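Local atomic coordinates of (R)-specific secondary-alkylsulfatase (Pseudomonas sp., PDB entry 4AXH), a protein that hydrolyses (R)-secondary alkyl sulfates, with strict inversion of configuration and the help of zinc, to (S)-alcohols and sulfate. Residues 84-89 against 111-116; 107-112 against 249-254; 129-134 against 148-153; 98-103 against 240-245. All blocks are in the same frame, centred on the assembly; numbering follows the deposited sequence.

In the fold
Contacts 1 and 2 adjoin, with centres 7 Å apart: they share Leu111 and Asn112, and Lys251 of contact 2 lies between Ala109 and Tyr89. Contacts 3 and 4 flank this pair, each with its centre about 13 Å from that of contact 2, and do not touch each other. Trp84 NE1 bonds to Gly129 O at 2.8 Å, joining contact 1 to contact 3, while Lys251 NZ meets Val245 O at 2.8 Å, joining contact 2 to contact 4. Contacts 2 and 3 border the metal site, with the side chains of Phe250 and Ala133 about 6 Å and 5 Å from a zinc ion. Contact 4 is remote from it.

Contact 1. Residues 84-89 against 111-116; sequences WDMGAY and LNNIAG
Met86 and Tyr89 meet Asn113 and Ala115 in a small, buried contact made by van der Waals packing, without a hydrogen bond across it. It joins the turn that follows strand 82-85 to the loop leading from helix 103-111 into strand 116-119. The tip of Met86 does most of the touching. The chain bends twice, and chi3 of -62° about CG-SD brings CE onto the loop backbone, 3.3 Å from Asn113 O and 3.7 Å from Asn113 CA. The same methyl meets Ala115 CB at 3.9 Å, where two apolar groups face each other. Tyr89 offers its CB to the amide end of Asn113, while its ring leads away from the loop. Outside partners meet the ring: Gln244 takes a hydrogen bond with OH, and Lys251 makes a cation-pi contact. Each backbone is shaped by local bonds. Tyr89 N reaches Met86 O at 3.1 Å across a short 3-10 turn, and Ile114 N closes a type I turn on Leu111 O at 3.0 Å. Ile114 then centres an inverse gamma turn just before strand 116-119. Backbone bonds of Met86 with Gly73 and of Ala115 with Phe71 tie both sides to the link between strands 67-70 and 74-76. From Gly116, bonded to Arg128, the chain enters the large mixed sheet of the metallo-beta-lactamase fold.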
loop_
_atom_site.group_PDB
_atom_site.type_symbol
_atom_site.label_atom_id
_atom_site.label_comp_id
_atom_site.label_asym_id
_atom_site.label_seq_id
_atom_site.Cartn_x
_atom_site.Cartn_y
_atom_site.Cartn_z
ATOM N N TRP A 84 -15.080 -10.800 29.162
ATOM C CA TRP A 84 -14.062 -9.871 29.603
ATOM C C TRP A 84 -13.710 -10.173 31.044
ATOM O O TRP A 84 -14.596 -10.172 31.903
ATOM C CB TRP A 84 -14.602 -8.436 29.509
ATOM C CG TRP A 84 -13.547 -7.375 29.655
ATOM C CD1 TRP A 84 -13.338 -6.559 30.732
ATOM C CD2 TRP A 84 -12.548 -7.025 28.682
ATOM N NE1 TRP A 84 -12.278 -5.705 30.479
ATOM C CE2 TRP A 84 -11.777 -5.973 29.230
ATOM C CE3 TRP A 84 -12.235 -7.496 27.397
ATOM C CZ2 TRP A 84 -10.753 -5.355 28.515
ATOM C CZ3 TRP A 84 -11.198 -6.899 26.702
ATOM C CH2 TRP A 84 -10.480 -5.835 27.249
ATOM N N ASP A 85 -12.415 -10.407 31.312
ATOM C CA ASP A 85 -11.892 -10.730 32.640
ATOM C C ASP A 85 -10.690 -9.849 32.970
ATOM O O ASP A 85 -9.647 -9.952 32.323
ATOM C CB ASP A 85 -11.518 -12.235 32.718
ATOM C CG ASP A 85 -11.425 -12.835 34.115
ATOM O OD1 ASP A 85 -11.516 -12.057 35.113
ATOM O OD2 ASP A 85 -11.249 -14.083 34.214
ATOM N N MET A 86 -10.860 -8.959 33.946
ATOM C CA MET A 86 -9.813 -8.051 34.424
ATOM C C MET A 86 -9.024 -8.695 35.582
ATOM O O MET A 86 -7.846 -8.389 35.754
ATOM C CB MET A 86 -10.408 -6.706 34.856
ATOM C CG MET A 86 -10.519 -5.725 33.721
ATOM S SD MET A 86 -8.919 -5.162 33.046
ATOM C CE MET A 86 -8.267 -4.367 34.485
ATOM N N GLY A 87 -9.672 -9.610 36.315
ATOM C CA GLY A 87 -9.092 -10.364 37.415
ATOM C C GLY A 87 -7.906 -11.221 37.011
ATOM O O GLY A 87 -7.094 -11.579 37.867
ATOM N N ALA A 88 -7.777 -11.546 35.706
ATOM C CA ALA A 88 -6.666 -12.341 35.195
ATOM C C ALA A 88 -5.321 -11.566 35.192
ATOM O O ALA A 88 -4.256 -12.190 35.210
ATOM C CB ALA A 88 -6.989 -12.833 33.803
ATOM N N TYR A 89 -5.379 -10.213 35.196
ATOM C CA TYR A 89 -4.217 -9.333 35.181
ATOM C C TYR A 89 -3.794 -8.807 36.565
ATOM O O TYR A 89 -3.075 -7.813 36.651
ATOM C CB TYR A 89 -4.417 -8.204 34.167
ATOM C CG TYR A 89 -4.611 -8.708 32.759
ATOM C CD1 TYR A 89 -3.524 -9.107 31.982
ATOM C CD2 TYR A 89 -5.883 -8.793 32.197
ATOM C CE1 TYR A 89 -3.704 -9.605 30.684
ATOM C CE2 TYR A 89 -6.075 -9.277 30.899
ATOM C CZ TYR A 89 -4.983 -9.696 30.150
ATOM O OH TYR A 89 -5.168 -10.179 28.876
ATOM N N LEU A 111 -0.974 0.595 33.568
ATOM C CA LEU A 111 -1.845 1.726 33.295
ATOM C C LEU A 111 -3.182 1.227 32.758
ATOM O O LEU A 111 -4.235 1.647 33.221
ATOM C CB LEU A 111 -1.164 2.688 32.305
ATOM C CG LEU A 111 -0.087 3.641 32.877
ATOM C CD1 LEU A 111 0.854 4.130 31.796
ATOM C CD2 LEU A 111 -0.702 4.816 33.538
ATOM N N ASN A 112 -3.130 0.267 31.837
ATOM C CA ASN A 112 -4.288 -0.343 31.177
ATOM C C ASN A 112 -5.163 -1.173 32.122
ATOM O O ASN A 112 -6.234 -1.637 31.718
ATOM C CB ASN A 112 -3.836 -1.147 29.932
ATOM C CG ASN A 112 -3.472 -0.285 28.748
ATOM O OD1 ASN A 112 -4.024 0.795 28.559
ATOM N ND2 ASN A 112 -2.551 -0.751 27.906
ATOM N N ASN A 113 -4.707 -1.342 33.373
ATOM C CA ASN A 113 -5.400 -2.046 34.448
ATOM C C ASN A 113 -6.321 -1.096 35.188
ATOM O O ASN A 113 -7.248 -1.554 35.867
ATOM C CB ASN A 113 -4.418 -2.660 35.429
ATOM C CG ASN A 113 -3.754 -3.912 34.980
ATOM O OD1 ASN A 113 -2.539 -3.990 34.896
ATOM N ND2 ASN A 113 -4.501 -4.958 34.847
ATOM N N ILE A 114 -6.068 0.233 35.074
ATOM C CA ILE A 114 -6.900 1.261 35.713
ATOM C C ILE A 114 -8.241 1.305 34.986
ATOM O O ILE A 114 -8.405 2.049 34.014
ATOM C CB ILE A 114 -6.181 2.637 35.945
ATOM C CG1 ILE A 114 -4.952 2.454 36.872
ATOM C CG2 ILE A 114 -7.129 3.659 36.595
ATOM C CD1 ILE A 114 -3.661 3.083 36.393
ATOM N N ALA A 115 -9.159 0.409 35.423
ATOM C CA ALA A 115 -10.485 0.201 34.820
ATOM C C ALA A 115 -11.639 0.703 35.680
ATOM O O ALA A 115 -11.532 0.745 36.914
ATOM C CB ALA A 115 -10.689 -1.270 34.502
ATOM N N GLY A 116 -12.729 1.079 35.013
ATOM C CA GLY A 116 -13.932 1.527 35.698
ATOM C C GLY A 116 -14.612 2.752 35.132
ATOM O O GLY A 116 -14.519 3.034 33.926
#

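Contact 2. Residues 107-112 against 249-254; sequences RQAQLN and LFKTTA. Unlike the reference sequence in segment 107-112: Arg107 (reference His).
Lys251 and Asn112 carry this buried contact, in which the long loop between helix 222-233 and strand 266-268 of the metallo-beta-lactamase fold is fastened to the C-terminal part of helix 103-111. Lys251 NZ donates to the helix carbonyl Ala109 O at 3.1 Å. It approaches from the flank of that carbonyl (C=O...N angle 112°), tilted 33° from its plane. The lysine chain is bent on the way: chi2 of -54° sets CD against Asn112, 3.3 Å from its backbone O and 3.7 Å from its CB. In the next shell, NZ is also gripped by Val245 O and by a salt bridge to Asp246 OD1, which would offset the charge of the ammonium group. Farther out, the loop borders the active site: the side chain of Leu249 is about 4 Å from that of the sulfate-binding Tyr417, and that of Phe250 about 4 Å from that of the zinc ligand His355. Asp246 holds both sides of the contact, because its OD2 accepts from Asn112 ND2, which also bonds to Gly248 O.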
loop_
_atom_site.group_PDB
_atom_site.type_symbol
_atom_site.label_atom_id
_atom_site.label_comp_id
_atom_site.label_asym_id
_atom_site.label_seq_id
_atom_site.Cartn_x
_atom_site.Cartn_y
_atom_site.Cartn_z
ATOM N N ARG A 107 4.796 -1.182 32.424
ATOM C CA ARG A 107 4.362 0.148 32.823
ATOM C C ARG A 107 3.014 0.410 32.140
ATOM O O ARG A 107 2.073 0.843 32.806
ATOM C CB ARG A 107 5.406 1.185 32.328
ATOM C CG ARG A 107 5.562 2.387 33.212
ATOM C CD ARG A 107 4.746 3.520 32.727
ATOM N NE ARG A 107 4.659 4.512 33.796
ATOM C CZ ARG A 107 4.229 5.764 33.628
ATOM N NH1 ARG A 107 3.867 6.193 32.422
ATOM N NH2 ARG A 107 4.176 6.601 34.657
ATOM N N GLN A 108 2.926 0.134 30.803
ATOM C CA GLN A 108 1.722 0.327 29.994
ATOM C C GLN A 108 0.656 -0.664 30.422
ATOM O O GLN A 108 -0.515 -0.281 30.524
ATOM C CB GLN A 108 2.038 0.169 28.506
ATOM C CG GLN A 108 0.998 0.788 27.576
ATOM C CD GLN A 108 0.987 2.272 27.489
ATOM O OE1 GLN A 108 1.697 3.002 28.183
ATOM N NE2 GLN A 108 0.201 2.760 26.592
ATOM N N ALA A 109 1.065 -1.910 30.720
ATOM C CA ALA A 109 0.198 -2.980 31.204
ATOM C C ALA A 109 -0.508 -2.533 32.472
ATOM O O ALA A 109 -1.721 -2.659 32.556
ATOM C CB ALA A 109 1.014 -4.247 31.462
ATOM N N GLN A 110 0.242 -1.925 33.409
ATOM C CA GLN A 110 -0.245 -1.414 34.696
ATOM C C GLN A 110 -1.221 -0.296 34.535
ATOM O O GLN A 110 -2.176 -0.229 35.301
ATOM C CB GLN A 110 0.901 -0.949 35.604
ATOM C CG GLN A 110 1.738 -2.080 36.185
ATOM C CD GLN A 110 2.749 -1.515 37.136
ATOM O OE1 GLN A 110 3.729 -0.887 36.734
ATOM N NE2 GLN A 110 2.487 -1.664 38.416
ATOM N N LEU A 111 -0.974 0.595 33.568
ATOM C CA LEU A 111 -1.845 1.726 33.295
ATOM C C LEU A 111 -3.182 1.227 32.758
ATOM O O LEU A 111 -4.235 1.647 33.221
ATOM C CB LEU A 111 -1.164 2.688 32.305
ATOM C CG LEU A 111 -0.087 3.641 32.877
ATOM C CD1 LEU A 111 0.854 4.130 31.796
ATOM C CD2 LEU A 111 -0.702 4.816 33.538
ATOM N N ASN A 112 -3.130 0.267 31.837
ATOM C CA ASN A 112 -4.288 -0.343 31.177
ATOM C C ASN A 112 -5.163 -1.173 32.122
ATOM O O ASN A 112 -6.234 -1.637 31.718
ATOM C CB ASN A 112 -3.836 -1.147 29.932
ATOM C CG ASN A 112 -3.472 -0.285 28.748
ATOM O OD1 ASN A 112 -4.024 0.795 28.559
ATOM N ND2 ASN A 112 -2.551 -0.751 27.906
ATOM N N LEU A 249 -2.955 -0.739 23.641
ATOM C CA LEU A 249 -4.063 0.205 23.777
ATOM C C LEU A 249 -5.214 -0.339 24.606
ATOM O O LEU A 249 -6.241 0.338 24.757
ATOM C CB LEU A 249 -4.561 0.667 22.396
ATOM C CG LEU A 249 -3.545 1.306 21.482
ATOM C CD1 LEU A 249 -4.146 1.524 20.111
ATOM C CD2 LEU A 249 -3.027 2.617 22.072
ATOM N N PHE A 250 -5.064 -1.583 25.091
ATOM C CA PHE A 250 -6.022 -2.333 25.934
ATOM C C PHE A 250 -5.365 -3.593 26.428
ATOM O O PHE A 250 -4.213 -3.848 26.090
ATOM C CB PHE A 250 -7.327 -2.675 25.186
ATOM C CG PHE A 250 -7.133 -3.127 23.755
ATOM C CD1 PHE A 250 -6.856 -4.458 23.463
ATOM C CD2 PHE A 250 -7.199 -2.212 22.701
ATOM C CE1 PHE A 250 -6.602 -4.856 22.159
ATOM C CE2 PHE A 250 -6.961 -2.619 21.395
ATOM C CZ PHE A 250 -6.654 -3.935 21.138
ATOM N N LYS A 251 -6.089 -4.398 27.201
ATOM C CA LYS A 251 -5.550 -5.645 27.748
ATOM C C LYS A 251 -5.503 -6.767 26.710
ATOM O O LYS A 251 -4.447 -7.353 26.515
ATOM C CB LYS A 251 -6.320 -6.073 29.014
ATOM C CG LYS A 251 -6.385 -5.056 30.176
ATOM C CD LYS A 251 -5.035 -4.525 30.662
ATOM C CE LYS A 251 -4.174 -5.514 31.412
ATOM N NZ LYS A 251 -2.732 -5.270 31.166
ATOM N N THR A 252 -6.640 -7.059 26.045
ATOM C CA THR A 252 -6.813 -8.154 25.068
ATOM C C THR A 252 -8.136 -7.925 24.345
ATOM O O THR A 252 -8.851 -6.979 24.702
ATOM C CB THR A 252 -6.841 -9.552 25.803
ATOM O OG1 THR A 252 -7.020 -10.638 24.854
ATOM C CG2 THR A 252 -7.891 -9.613 26.921
ATOM N N THR A 253 -8.478 -8.796 23.368
ATOM C CA THR A 253 -9.768 -8.718 22.683
ATOM C C THR A 253 -10.849 -9.454 23.447
ATOM O O THR A 253 -10.581 -10.424 24.167
ATOM C CB THR A 253 -9.716 -9.164 21.190
ATOM O OG1 THR A 253 -9.181 -10.490 21.066
ATOM C CG2 THR A 253 -8.966 -8.163 20.291
ATOM N N ALA A 254 -12.090 -8.982 23.273
ATOM C CA ALA A 254 -13.268 -9.565 23.903
ATOM C C ALA A 254 -13.496 -10.959 23.322
ATOM O O ALA A 254 -13.312 -11.194 22.120
ATOM C CB ALA A 254 -14.480 -8.676 23.689
#

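Contact 3. Residues 129-134 against 148-153; sequences GLDPAN and DTLTTA
Asp131 and Thr151 form the tight half of this contact between two loops at the strand ends of the metallo-beta-lactamase sheet, beside the zinc site, one linking strands 124-128 and 135-138, the other running from strand 144-147 into helix 153-164. CG of Asp131 stands anti to its backbone N (chi1 -172°), and the carboxylate faces Thr151. OD1 accepts from Thr151 N at 3.0 Å with an N-H...O angle of 156°, and OD2 accepts the Thr151 hydroxyl OG1 at 2.6 Å. Both donors come on the syn side, somewhat out of the carboxylate plane. On its anti side OD2 takes Ala133 N at 2.9 Å (168°), which closes an Asx turn within the first loop. Four bonds thus grip the buried carboxylate, Thr151 N and Thr155 OG1 on OD1, Thr151 OG1 and Ala133 N on OD2, and the nearby start of helix 153-164, with Thr152 at its N-cap, would favour its negative charge. Leu150 packs against the same group: CB lies 3.5 Å from Asp131 OD1, and CD2 reaches past it to Ala133 O, also at 3.5 Å. Around the zinc site, Asp148 OD2 bonds to ND1 of the ligand His184, a second-shell role, and Ala133 and Thr151 both touch Asp183. Between Asn134 and Asp148 the approach is looser, no nearer than 4.0 Å from Asn134 O to Asp148 CB. There a water spans the backbones, donating to Asn134 O at 2.8 Å and accepting a weak bond from Leu150 N at 2.9 Å.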
loop_
_atom_site.group_PDB
_atom_site.type_symbol
_atom_site.label_atom_id
_atom_site.label_comp_id
_atom_site.label_asym_id
_atom_site.label_seq_id
_atom_site.Cartn_x
_atom_site.Cartn_y
_atom_site.Cartn_z
ATOM N N GLY A 129 -11.587 0.257 30.300
ATOM C CA GLY A 129 -11.167 -1.048 30.803
ATOM C C GLY A 129 -12.222 -2.125 30.935
ATOM O O GLY A 129 -11.983 -3.166 31.555
ATOM N N LEU A 130 -13.401 -1.900 30.366
ATOM C CA LEU A 130 -14.452 -2.908 30.411
ATOM C C LEU A 130 -14.578 -3.497 29.006
ATOM O O LEU A 130 -15.531 -4.219 28.740
ATOM C CB LEU A 130 -15.769 -2.270 30.898
ATOM C CG LEU A 130 -16.014 -2.266 32.416
ATOM C CD1 LEU A 130 -15.280 -1.147 33.092
ATOM C CD2 LEU A 130 -17.462 -2.071 32.722
ATOM N N ASP A 131 -13.568 -3.211 28.119
ATOM C CA ASP A 131 -13.534 -3.554 26.687
ATOM C C ASP A 131 -12.210 -3.037 26.081
ATOM O O ASP A 131 -11.644 -2.070 26.620
ATOM C CB ASP A 131 -14.690 -2.747 25.997
ATOM C CG ASP A 131 -15.012 -3.035 24.539
ATOM O OD1 ASP A 131 -15.872 -3.905 24.277
ATOM O OD2 ASP A 131 -14.489 -2.316 23.667
ATOM N N PRO A 132 -11.766 -3.530 24.888
ATOM C CA PRO A 132 -10.621 -2.902 24.228
ATOM C C PRO A 132 -10.732 -1.365 24.077
ATOM O O PRO A 132 -9.733 -0.656 24.147
ATOM C CB PRO A 132 -10.627 -3.585 22.851
ATOM C CG PRO A 132 -11.174 -4.926 23.097
ATOM C CD PRO A 132 -12.259 -4.681 24.080
ATOM N N ALA A 133 -11.949 -0.838 23.888
ATOM C CA ALA A 133 -12.164 0.600 23.725
ATOM C C ALA A 133 -12.873 1.264 24.936
ATOM O O ALA A 133 -13.157 0.604 25.931
ATOM C CB ALA A 133 -12.909 0.869 22.432
ATOM N N ASN A 134 -13.103 2.577 24.851
ATOM C CA ASN A 134 -13.764 3.386 25.867
ATOM C C ASN A 134 -15.091 3.912 25.344
ATOM O O ASN A 134 -15.270 4.087 24.121
ATOM C CB ASN A 134 -12.888 4.615 26.259
ATOM C CG ASN A 134 -11.477 4.314 26.702
ATOM O OD1 ASN A 134 -11.124 3.199 27.138
ATOM N ND2 ASN A 134 -10.640 5.322 26.611
ATOM N N ASP A 148 -19.301 6.463 21.094
ATOM C CA ASP A 148 -18.989 5.057 20.898
ATOM C C ASP A 148 -19.788 4.096 21.759
ATOM O O ASP A 148 -20.364 4.480 22.794
ATOM C CB ASP A 148 -17.485 4.767 20.805
ATOM C CG ASP A 148 -16.858 5.437 19.607
ATOM O OD1 ASP A 148 -17.603 5.814 18.684
ATOM O OD2 ASP A 148 -15.627 5.618 19.607
ATOM N N THR A 149 -19.869 2.831 21.294
ATOM C CA THR A 149 -20.689 1.803 21.932
ATOM C C THR A 149 -19.913 0.510 22.259
ATOM O O THR A 149 -20.519 -0.564 22.375
ATOM C CB THR A 149 -21.869 1.518 21.002
ATOM O OG1 THR A 149 -21.342 0.959 19.808
ATOM C CG2 THR A 149 -22.692 2.765 20.669
ATOM N N LEU A 150 -18.571 0.619 22.406
ATOM C CA LEU A 150 -17.652 -0.487 22.672
ATOM C C LEU A 150 -17.696 -1.572 21.542
ATOM O O LEU A 150 -18.327 -1.348 20.502
ATOM C CB LEU A 150 -17.843 -1.070 24.090
ATOM C CG LEU A 150 -17.866 -0.111 25.307
ATOM C CD1 LEU A 150 -18.034 -0.881 26.602
ATOM C CD2 LEU A 150 -16.608 0.735 25.389
ATOM N N THR A 151 -17.009 -2.724 21.743
ATOM C CA THR A 151 -16.861 -3.806 20.762
ATOM C C THR A 151 -18.044 -4.771 20.731
ATOM O O THR A 151 -18.360 -5.320 19.669
ATOM C CB THR A 151 -15.569 -4.620 21.080
ATOM O OG1 THR A 151 -14.525 -3.740 21.457
ATOM C CG2 THR A 151 -15.104 -5.453 19.943
ATOM N N THR A 152 -18.614 -5.076 21.906
ATOM C CA THR A 152 -19.653 -6.079 22.029
ATOM C C THR A 152 -20.876 -5.593 22.779
ATOM O O THR A 152 -20.791 -4.665 23.585
ATOM C CB THR A 152 -19.072 -7.337 22.655
ATOM O OG1 THR A 152 -18.880 -7.129 24.058
ATOM C CG2 THR A 152 -17.754 -7.768 22.005
ATOM N N ALA A 153 -22.022 -6.241 22.539
ATOM C CA ALA A 153 -23.287 -5.892 23.190
ATOM C C ALA A 153 -23.199 -6.088 24.714
ATOM O O ALA A 153 -23.734 -5.268 25.485
ATOM C CB ALA A 153 -24.403 -6.736 22.586
HETATM O O HOH W 1 -16.102 2.114 22.279
#

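Contact 4. Residues 98-103 against 240-245; sequences ADTVNP and GAQAQV
Thr100 OG1 donates to Ala241 O at 2.7 Å, the one hydrogen bond between these two loops. With chi1 at 65°, OG1 sits between the backbone N and the carbonyl carbon of its own residue, turned to the facing loop. It approaches the Ala241 carbonyl from above its plane, 66° out of it, with a C=O...O angle of 112°. Beside this bond CG1 of Val101 lies 3.5 Å from the same Ala241 O, so that oxygen has a hydroxyl and a methyl group as neighbours. Ala98 and Ala241 meet methyl to methyl, CB to CB at 3.8 Å. Farther along, Val101 and Val245 reach toward each other tip to tip, with their CG2 atoms 4.1 Å apart. On the other side of the hydroxyl, the Gln242 side chain crosses Thr100 obliquely, bringing its CG to 4.2 Å from Thr100 CG2, while its NE2 continues to Tyr510 OH and Ser34 O. The motif is a pair of type I beta turns set against each other, Ala98 to Val101 and Gly240 to Ala243, the second closed by Ala243 N on Gly240 O at 2.8 Å. The first turn runs into helix 103-111, whose N-cap is Asn102, with OD1 bonded to Ser104 N. The second lies in the long loop between helix 222-233 and strand 266-268 of the metallo-beta-lactamase fold. Arg518 of helix 515-529 bridges both segments: its NH1 donates to Thr100 O and its NE to Ala243 O, and its side chain touches Val101 and Val245.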
loop_
_atom_site.group_PDB
_atom_site.type_symbol
_atom_site.label_atom_id
_atom_site.label_comp_id
_atom_site.label_asym_id
_atom_site.label_seq_id
_atom_site.Cartn_x
_atom_site.Cartn_y
_atom_site.Cartn_z
ATOM N N ALA A 98 8.604 -8.209 36.189
ATOM C CA ALA A 98 9.232 -9.519 36.283
ATOM C C ALA A 98 10.398 -9.496 35.266
ATOM O O ALA A 98 10.420 -8.637 34.368
ATOM C CB ALA A 98 8.228 -10.590 35.899
ATOM N N ASP A 99 11.373 -10.422 35.414
ATOM C CA ASP A 99 12.540 -10.546 34.522
ATOM C C ASP A 99 12.092 -10.990 33.114
ATOM O O ASP A 99 12.798 -10.750 32.129
ATOM C CB ASP A 99 13.535 -11.567 35.116
ATOM C CG ASP A 99 14.101 -11.196 36.476
ATOM O OD1 ASP A 99 13.303 -11.041 37.429
ATOM O OD2 ASP A 99 15.349 -11.086 36.596
ATOM N N THR A 100 10.911 -11.655 33.049
ATOM C CA THR A 100 10.271 -12.199 31.848
ATOM C C THR A 100 9.367 -11.177 31.100
ATOM O O THR A 100 8.697 -11.550 30.136
ATOM C CB THR A 100 9.529 -13.483 32.188
ATOM O OG1 THR A 100 8.484 -13.164 33.077
ATOM C CG2 THR A 100 10.417 -14.533 32.801
ATOM N N VAL A 101 9.333 -9.903 31.539
ATOM C CA VAL A 101 8.601 -8.853 30.834
ATOM C C VAL A 101 9.293 -7.493 30.889
ATOM O O VAL A 101 9.654 -7.028 31.961
ATOM C CB VAL A 101 7.040 -8.835 30.924
ATOM C CG1 VAL A 101 6.524 -9.345 32.255
ATOM C CG2 VAL A 101 6.439 -7.505 30.516
ATOM N N ASN A 102 9.528 -6.902 29.684
ATOM C CA ASN A 102 10.127 -5.599 29.473
ATOM C C ASN A 102 9.465 -4.583 30.396
ATOM O O ASN A 102 8.239 -4.513 30.439
ATOM C CB ASN A 102 9.947 -5.196 28.040
ATOM C CG ASN A 102 10.691 -3.925 27.676
ATOM O OD1 ASN A 102 10.480 -2.844 28.252
ATOM N ND2 ASN A 102 11.505 -4.009 26.641
ATOM N N PRO A 103 10.265 -3.818 31.169
ATOM C CA PRO A 103 9.687 -2.888 32.155
ATOM C C PRO A 103 8.785 -1.803 31.598
ATOM O O PRO A 103 7.857 -1.430 32.302
ATOM C CB PRO A 103 10.916 -2.348 32.892
ATOM C CG PRO A 103 11.970 -3.322 32.658
ATOM C CD PRO A 103 11.737 -3.822 31.273
ATOM N N GLY A 240 -0.360 -13.878 32.396
ATOM C CA GLY A 240 0.718 -14.060 33.357
ATOM C C GLY A 240 2.025 -13.504 32.837
ATOM O O GLY A 240 2.193 -13.363 31.619
ATOM N N ALA A 241 2.969 -13.205 33.774
ATOM C CA ALA A 241 4.295 -12.617 33.528
ATOM C C ALA A 241 5.150 -13.391 32.541
ATOM O O ALA A 241 6.045 -12.795 31.931
ATOM C CB ALA A 241 5.032 -12.415 34.837
ATOM N N GLN A 242 4.858 -14.704 32.351
ATOM C CA GLN A 242 5.560 -15.580 31.404
ATOM C C GLN A 242 4.798 -15.725 30.072
ATOM O O GLN A 242 5.321 -16.334 29.135
ATOM C CB GLN A 242 5.826 -16.955 32.041
ATOM C CG GLN A 242 7.041 -16.980 32.963
ATOM C CD GLN A 242 7.747 -18.312 32.921
ATOM O OE1 GLN A 242 7.654 -19.064 33.998
ATOM N NE2 GLN A 242 8.375 -18.681 31.927
ATOM N N ALA A 243 3.565 -15.165 29.993
ATOM C CA ALA A 243 2.702 -15.232 28.809
ATOM C C ALA A 243 2.043 -13.843 28.406
ATOM O O ALA A 243 2.773 -12.851 28.294
ATOM C CB ALA A 243 1.665 -16.324 28.997
ATOM N N GLN A 244 0.694 -13.779 28.185
ATOM C CA GLN A 244 -0.015 -12.567 27.789
ATOM C C GLN A 244 -0.123 -11.565 28.925
ATOM O O GLN A 244 -0.600 -11.912 29.998
ATOM C CB GLN A 244 -1.403 -12.903 27.246
ATOM C CG GLN A 244 -1.858 -12.006 26.087
ATOM C CD GLN A 244 -2.637 -10.811 26.559
ATOM O OE1 GLN A 244 -3.237 -10.797 27.643
ATOM N NE2 GLN A 244 -2.656 -9.790 25.751
ATOM N N VAL A 245 0.324 -10.317 28.704
ATOM C CA VAL A 245 0.267 -9.304 29.752
ATOM C C VAL A 245 -0.567 -8.061 29.412
ATOM O O VAL A 245 -1.157 -7.464 30.317
ATOM C CB VAL A 245 1.652 -8.918 30.349
ATOM C CG1 VAL A 245 2.331 -10.113 30.991
ATOM C CG2 VAL A 245 2.564 -8.253 29.323
#